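Local coordinates for protein probable dipeptidase (Pseudomonas aeruginosa, PDB 3B40) that probably acts as a metal-dependent dipeptidase of the membrane dipeptidase (M19) family, built on a TIM-barrel fold, at residues 263-267 / 268-272; 336-339 / 340-344. The protein carries 11 engineered substitutions. All blocks are in the same frame, centred on the assembly; numbering follows the deposited sequence.

Contact 1. Residues 263-267 / 268-272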
ATOM      1  N   GLN A 263      -8.971  -0.454   0.791  1.00 12.23           N
ATOM      2  CA  GLN A 263      -8.528   0.863   0.323  1.00 13.01           C
ATOM      3  C   GLN A 263      -7.982   0.668  -1.088  1.00 12.82           C
ATOM      4  O   GLN A 263      -6.856   0.208  -1.265  1.00 13.51           O
ATOM      5  CB  GLN A 263      -7.492   1.462   1.285  1.00 12.07           C
ATOM      6  CG  GLN A 263      -8.020   1.650   2.728  1.00 13.51           C
ATOM      7  CD  GLN A 263      -8.657   3.022   2.991  1.00 13.86           C
ATOM      8  OE1 GLN A 263      -9.673   3.116   3.681  1.00 12.98           O
ATOM      9  NE2 GLN A 263      -8.057   4.077   2.454  1.00  6.54           N
ATOM     10  N   VAL A 264      -8.789   1.039  -2.075  1.00 13.52           N
ATOM     11  CA  VAL A 264      -8.511   0.769  -3.495  1.00 12.80           C
ATOM     12  C   VAL A 264      -7.360   1.602  -4.013  1.00 13.77           C
ATOM     13  O   VAL A 264      -7.394   2.835  -3.940  1.00 13.86           O
ATOM     14  CB  VAL A 264      -9.763   1.025  -4.384  1.00 13.47           C
ATOM     15  CG1 VAL A 264      -9.435   0.803  -5.871  1.00 12.23           C
ATOM     16  CG2 VAL A 264     -10.942   0.115  -3.950  1.00 11.67           C
ATOM     17  N   VAL A 265      -6.367   0.937  -4.590  1.00 12.59           N
ATOM     18  CA  VAL A 265      -5.094   1.570  -4.849  1.00 12.87           C
ATOM     19  C   VAL A 265      -4.952   2.058  -6.302  1.00 13.46           C
ATOM     20  O   VAL A 265      -5.222   1.313  -7.243  1.00 13.51           O
ATOM     21  CB  VAL A 265      -3.899   0.628  -4.469  1.00 11.94           C
ATOM     22  CG1 VAL A 265      -3.849  -0.599  -5.386  1.00 12.28           C
ATOM     23  CG2 VAL A 265      -2.588   1.365  -4.527  1.00 12.22           C
ATOM     24  N   GLY A 266      -4.459   3.291  -6.453  1.00 12.77           N
ATOM     25  CA  GLY A 266      -4.140   3.859  -7.774  1.00 13.73           C
ATOM     26  C   GLY A 266      -2.825   3.328  -8.338  1.00 14.63           C
ATOM     27  O   GLY A 266      -1.906   4.110  -8.643  1.00 14.89           O
ATOM     28  N   PHE A 267      -2.712   2.004  -8.440  1.00 14.07           N
ATOM     29  CA  PHE A 267      -1.513   1.388  -9.010  1.00 15.16           C
ATOM     30  C   PHE A 267      -1.835   0.922 -10.433  1.00 15.15           C
ATOM     31  O   PHE A 267      -2.642  -0.014 -10.626  1.00 14.64           O
ATOM     32  CB  PHE A 267      -0.957   0.246  -8.142  1.00 15.02           C
ATOM     33  CG  PHE A 267       0.447  -0.134  -8.504  1.00 14.76           C
ATOM     34  CD1 PHE A 267       1.528   0.356  -7.774  1.00 16.66           C
ATOM     35  CD2 PHE A 267       0.697  -0.945  -9.600  1.00 17.19           C
ATOM     36  CE1 PHE A 267       2.822   0.041  -8.128  1.00 16.18           C
ATOM     37  CE2 PHE A 267       1.997  -1.279  -9.961  1.00 16.77           C
ATOM     38  CZ  PHE A 267       3.066  -0.783  -9.223  1.00 16.83           C
ATOM     39  N   PRO A 268      -1.300   1.642 -11.436  1.00 15.48           N
ATOM     40  CA  PRO A 268      -1.812   1.472 -12.810  1.00 15.39           C
ATOM     41  C   PRO A 268      -1.912   0.011 -13.293  1.00 15.74           C
ATOM     42  O   PRO A 268      -2.976  -0.406 -13.773  1.00 15.52           O
ATOM     43  CB  PRO A 268      -0.850   2.308 -13.673  1.00 16.13           C
ATOM     44  CG  PRO A 268       0.132   2.899 -12.786  1.00 14.39           C
ATOM     45  CD  PRO A 268      -0.284   2.708 -11.357  1.00 16.13           C
ATOM     46  N   ALA A 269      -0.844  -0.769 -13.144  1.00 15.04           N
ATOM     47  CA  ALA A 269      -0.855  -2.165 -13.628  1.00 16.10           C
ATOM     48  C   ALA A 269      -1.778  -3.123 -12.878  1.00 15.80           C
ATOM     49  O   ALA A 269      -1.978  -4.263 -13.332  1.00 16.02           O
ATOM     50  CB  ALA A 269       0.584  -2.760 -13.674  1.00 15.03           C
ATOM     51  N   TYR A 270      -2.325  -2.700 -11.740  1.00 15.84           N
ATOM     52  CA  TYR A 270      -3.268  -3.540 -11.014  1.00 15.17           C
ATOM     53  C   TYR A 270      -4.690  -3.164 -11.446  1.00 15.41           C
ATOM     54  O   TYR A 270      -5.669  -3.813 -11.014  1.00 13.73           O
ATOM     55  CB  TYR A 270      -3.199  -3.370  -9.487  1.00 16.06           C
ATOM     56  CG  TYR A 270      -1.880  -3.580  -8.729  1.00 16.09           C
ATOM     57  CD1 TYR A 270      -0.783  -4.243  -9.286  1.00 14.99           C
ATOM     58  CD2 TYR A 270      -1.769  -3.111  -7.402  1.00 17.53           C
ATOM     59  CE1 TYR A 270       0.421  -4.390  -8.547  1.00 15.87           C
ATOM     60  CE2 TYR A 270      -0.585  -3.271  -6.647  1.00 16.69           C
ATOM     61  CZ  TYR A 270       0.498  -3.892  -7.235  1.00 17.21           C
ATOM     62  OH  TYR A 270       1.636  -4.039  -6.482  1.00 17.25           O
ATOM     63  N   LEU A 271      -4.798  -2.130 -12.293  1.00 14.09           N
ATOM     64  CA  LEU A 271      -6.089  -1.561 -12.694  1.00 14.71           C
ATOM     65  C   LEU A 271      -6.409  -1.768 -14.168  1.00 15.46           C
ATOM     66  O   LEU A 271      -7.572  -1.858 -14.546  1.00 16.25           O
ATOM     67  CB  LEU A 271      -6.148  -0.061 -12.375  1.00 14.35           C
ATOM     68  CG  LEU A 271      -6.064   0.354 -10.906  1.00 12.48           C
ATOM     69  CD1 LEU A 271      -5.805   1.877 -10.810  1.00 12.72           C
ATOM     70  CD2 LEU A 271      -7.316  -0.065 -10.125  1.00 14.44           C
ATOM     71  N   ARG A 272      -5.369  -1.786 -14.995  1.00 15.70           N
ATOM     72  CA  ARG A 272      -5.496  -2.095 -16.414  1.00 16.54           C
ATOM     73  C   ARG A 272      -4.543  -3.238 -16.806  1.00 16.15           C
ATOM     74  O   ARG A 272      -3.342  -3.123 -16.553  1.00 16.19           O
ATOM     75  CB  ARG A 272      -5.149  -0.860 -17.234  1.00 15.96           C
ATOM     76  CG  ARG A 272      -5.258  -1.085 -18.731  1.00 19.50           C
ATOM     77  CD  ARG A 272      -4.708   0.096 -19.515  1.00 17.32           C
ATOM     78  NE  ARG A 272      -5.621   1.223 -19.487  1.00 21.16           N
ATOM     79  CZ  ARG A 272      -5.358   2.401 -20.038  1.00 22.32           C
ATOM     80  NH1 ARG A 272      -4.201   2.579 -20.653  1.00 22.90           N
ATOM     81  NH2 ARG A 272      -6.240   3.405 -19.959  1.00 23.24           N
TER
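Val265 meets Tyr270 and Leu271 where strand 261-265, one of the parallel strands of the TIM barrel, ends and the chain curls into a short helical turn at 268-271. CG1 of Val265 sits between its backbone N and carbonyl carbon (chi1 67°), which sets it at the edge of the Tyr270 ring, 3.8 Å from Tyr270 CD2. Gly266 follows as the centre of an inverse gamma turn and swings the chain off the strand; its CA lies 4.0 Å from Leu271 CD1. Phe267 then carries most of the contact. Its ring lies over one face of the Tyr270 ring in a face-to-face stack, the centroids 4.2 Å apart and the planes inclined by 23°. The overlap is uneven: Phe267 CD2 stands above the centre of the tyrosine ring, whereas Tyr270 CZ falls toward the rim of the phenylalanine. Phe267 CB adds an off-centre CH-pi contact to the same tyrosine face. From other parts of the chain, Ile243 and Arg176 also touch Tyr270. The backbone closes the curl beside the stacked rings, Tyr270 N donating to Phe267 O at 2.9 Å from above the carbonyl plane, 42° out of it.

Contact 2. Residues 336-339 / 340-344; sequences KELV and DAIDY
Lys336 and Asp340, one helical turn apart, form the charged contact of this stretch. NZ of Lys336 approaches the syn lone pair of Asp340 OD2 at 2.9 Å, making a salt bridge. The lysine chain runs extended as far as CE and bends only at its last torsion (chi4 -61°), which turns the ammonium back to the carboxylate. A water spans the pair, donating to Asp340 OD1 at 2.6 Å and accepting a weak bond from Lys336 NZ. Asp340 OD1 also makes a salt bridge with Arg385, so both carboxylate oxygens face cations, which would be expected to stabilise the ionised form. Arg385 further bridges to Asp343 OD2, while Tyr387 OH is hydrogen-bonded to Asp343 OD1.

The backbone bonds are the i to i+4 ladder of an alpha-helix, here part of helix 335-349, which packs outside strand 261-265 as TIM-barrel helices do. Four of them cross from 336-339 to 340-344, and the shortest joins Asp343 N to Val339 O at 2.7 Å.

The apolar contacts are looser. The end methyl of Ile342, CD1, comes within 4.3 Å of a valine methyl, Val339 CG2. It lies 4.4 Å from the leucine branch point, Leu338 CG. Leu338, Ala341 and Ile342 all pack on Val264 of the strand, whereas Val339 is covered by Leu382, Glu381 and Arg385 of helix 375-385. Val339 CG1, anti to its backbone N (chi1 175°), lies 3.7 Å from Asp343 OD1.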
ATOM      1  N   LYS A 336     -10.315   6.759 -14.885  1.00 16.44           N
ATOM      2  CA  LYS A 336     -11.448   5.910 -15.255  1.00 18.39           C
ATOM      3  C   LYS A 336     -11.314   4.547 -14.574  1.00 17.11           C
ATOM      4  O   LYS A 336     -12.246   4.074 -13.935  1.00 18.03           O
ATOM      5  CB  LYS A 336     -11.533   5.712 -16.775  1.00 19.17           C
ATOM      6  CG  LYS A 336     -12.648   4.703 -17.209  1.00 19.71           C
ATOM      7  CD  LYS A 336     -12.606   4.392 -18.701  1.00 20.41           C
ATOM      8  CE  LYS A 336     -13.732   3.414 -19.115  1.00 21.95           C
ATOM      9  NZ  LYS A 336     -13.593   2.093 -18.376  1.00 25.15           N
ATOM     10  N   GLU A 337     -10.147   3.934 -14.729  1.00 16.79           N
ATOM     11  CA  GLU A 337      -9.848   2.608 -14.157  1.00 16.50           C
ATOM     12  C   GLU A 337      -9.840   2.598 -12.632  1.00 16.33           C
ATOM     13  O   GLU A 337     -10.374   1.689 -12.002  1.00 16.58           O
ATOM     14  CB  GLU A 337      -8.509   2.117 -14.686  1.00 17.11           C
ATOM     15  CG  GLU A 337      -8.576   1.667 -16.154  1.00 19.27           C
ATOM     16  CD  GLU A 337      -8.295   2.756 -17.170  1.00 23.07           C
ATOM     17  OE1 GLU A 337      -8.157   3.942 -16.807  1.00 24.73           O
ATOM     18  OE2 GLU A 337      -8.193   2.399 -18.370  1.00 28.55           O
ATOM     19  N   LEU A 338      -9.241   3.624 -12.038  1.00 15.57           N
ATOM     20  CA  LEU A 338      -9.257   3.724 -10.605  1.00 15.15           C
ATOM     21  C   LEU A 338     -10.693   3.711 -10.079  1.00 14.86           C
ATOM     22  O   LEU A 338     -10.993   3.002  -9.123  1.00 15.13           O
ATOM     23  CB  LEU A 338      -8.515   4.984 -10.122  1.00 14.12           C
ATOM     24  CG  LEU A 338      -8.550   5.124  -8.599  1.00 14.39           C
ATOM     25  CD1 LEU A 338      -8.039   3.877  -7.846  1.00 12.91           C
ATOM     26  CD2 LEU A 338      -7.831   6.399  -8.141  1.00 14.85           C
ATOM     27  N   VAL A 339     -11.574   4.493 -10.684  1.00 14.31           N
ATOM     28  CA  VAL A 339     -12.958   4.543 -10.174  1.00 14.21           C
ATOM     29  C   VAL A 339     -13.808   3.320 -10.582  1.00 13.28           C
ATOM     30  O   VAL A 339     -14.732   2.933  -9.861  1.00 12.90           O
ATOM     31  CB  VAL A 339     -13.620   5.896 -10.484  1.00 14.80           C
ATOM     32  CG1 VAL A 339     -15.119   5.918 -10.070  1.00 13.45           C
ATOM     33  CG2 VAL A 339     -12.851   6.977  -9.727  1.00 14.67           C
ATOM     34  N   ASP A 340     -13.511   2.722 -11.732  1.00 13.19           N
ATOM     35  CA  ASP A 340     -14.087   1.388 -12.063  1.00 12.71           C
ATOM     36  C   ASP A 340     -13.815   0.419 -10.908  1.00 13.89           C
ATOM     37  O   ASP A 340     -14.715  -0.296 -10.450  1.00 14.13           O
ATOM     38  CB  ASP A 340     -13.424   0.835 -13.298  1.00 12.10           C
ATOM     39  CG  ASP A 340     -13.907   1.473 -14.582  1.00 13.38           C
ATOM     40  OD1 ASP A 340     -14.898   2.243 -14.593  1.00 12.12           O
ATOM     41  OD2 ASP A 340     -13.270   1.177 -15.614  1.00 16.14           O
ATOM     42  N   ALA A 341     -12.562   0.412 -10.434  1.00 13.62           N
ATOM     43  CA  ALA A 341     -12.166  -0.442  -9.317  1.00 13.62           C
ATOM     44  C   ALA A 341     -12.929  -0.060  -8.057  1.00 14.07           C
ATOM     45  O   ALA A 341     -13.429  -0.935  -7.333  1.00 15.56           O
ATOM     46  CB  ALA A 341     -10.674  -0.379  -9.102  1.00 12.86           C
ATOM     47  N   ILE A 342     -13.058   1.237  -7.784  1.00 13.71           N
ATOM     48  CA  ILE A 342     -13.880   1.675  -6.648  1.00 13.41           C
ATOM     49  C   ILE A 342     -15.339   1.193  -6.796  1.00 14.15           C
ATOM     50  O   ILE A 342     -15.907   0.639  -5.853  1.00 13.99           O
ATOM     51  CB  ILE A 342     -13.805   3.221  -6.445  1.00 13.56           C
ATOM     52  CG1 ILE A 342     -12.341   3.624  -6.083  1.00 11.27           C
ATOM     53  CG2 ILE A 342     -14.826   3.682  -5.400  1.00 12.54           C
ATOM     54  CD1 ILE A 342     -12.084   5.131  -5.938  1.00 12.73           C
ATOM     55  N   ASP A 343     -15.909   1.401  -7.983  1.00 14.25           N
ATOM     56  CA  ASP A 343     -17.270   1.024  -8.323  1.00 14.84           C
ATOM     57  C   ASP A 343     -17.474  -0.471  -8.053  1.00 14.82           C
ATOM     58  O   ASP A 343     -18.441  -0.854  -7.420  1.00 16.14           O
ATOM     59  CB  ASP A 343     -17.565   1.307  -9.822  1.00 14.92           C
ATOM     60  CG  ASP A 343     -17.907   2.776 -10.124  1.00 16.83           C
ATOM     61  OD1 ASP A 343     -17.872   3.650  -9.238  1.00 19.05           O
ATOM     62  OD2 ASP A 343     -18.230   3.058 -11.291  1.00 19.58           O
ATOM     63  N   TYR A 344     -16.564  -1.299  -8.548  1.00 14.94           N
ATOM     64  CA  TYR A 344     -16.638  -2.758  -8.377  1.00 14.23           C
ATOM     65  C   TYR A 344     -16.606  -3.182  -6.919  1.00 14.35           C
ATOM     66  O   TYR A 344     -17.349  -4.070  -6.511  1.00 14.96           O
ATOM     67  CB  TYR A 344     -15.508  -3.456  -9.144  1.00 14.22           C
ATOM     68  CG  TYR A 344     -15.622  -4.966  -9.096  1.00 13.00           C
ATOM     69  CD1 TYR A 344     -16.392  -5.657 -10.034  1.00 11.71           C
ATOM     70  CD2 TYR A 344     -14.983  -5.698  -8.099  1.00 14.04           C
ATOM     71  CE1 TYR A 344     -16.509  -7.044  -9.982  1.00 12.71           C
ATOM     72  CE2 TYR A 344     -15.100  -7.076  -8.013  1.00 12.68           C
ATOM     73  CZ  TYR A 344     -15.879  -7.751  -8.959  1.00 13.63           C
ATOM     74  OH  TYR A 344     -15.975  -9.116  -8.909  1.00 11.84           O
TER
HETATM   75  O   HOH W   1     -15.775   3.296 -16.744  1.00 24.71           O

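Contacts 1 and 2 lie in adjoining layers of the barrel: the first lies at the end of strand 261-265, the second on helix 335-349 outside it, their centres about 9 Å apart. Contact 1 is nearer the centre of the chain and relies on stacked aromatic rings and a tight backbone turn. Contact 2, farther out, divides its chemistry between an apolar side against the strand and charged groups at the surface. The two meet directly. Leu271 CD2 packs on Ala341 CB at 3.5 Å, and Val264 CG1 reaches the same methyl. Beside this packing, Arg272 NH2 forms a salt bridge with Glu337 OE2 at 2.7 Å.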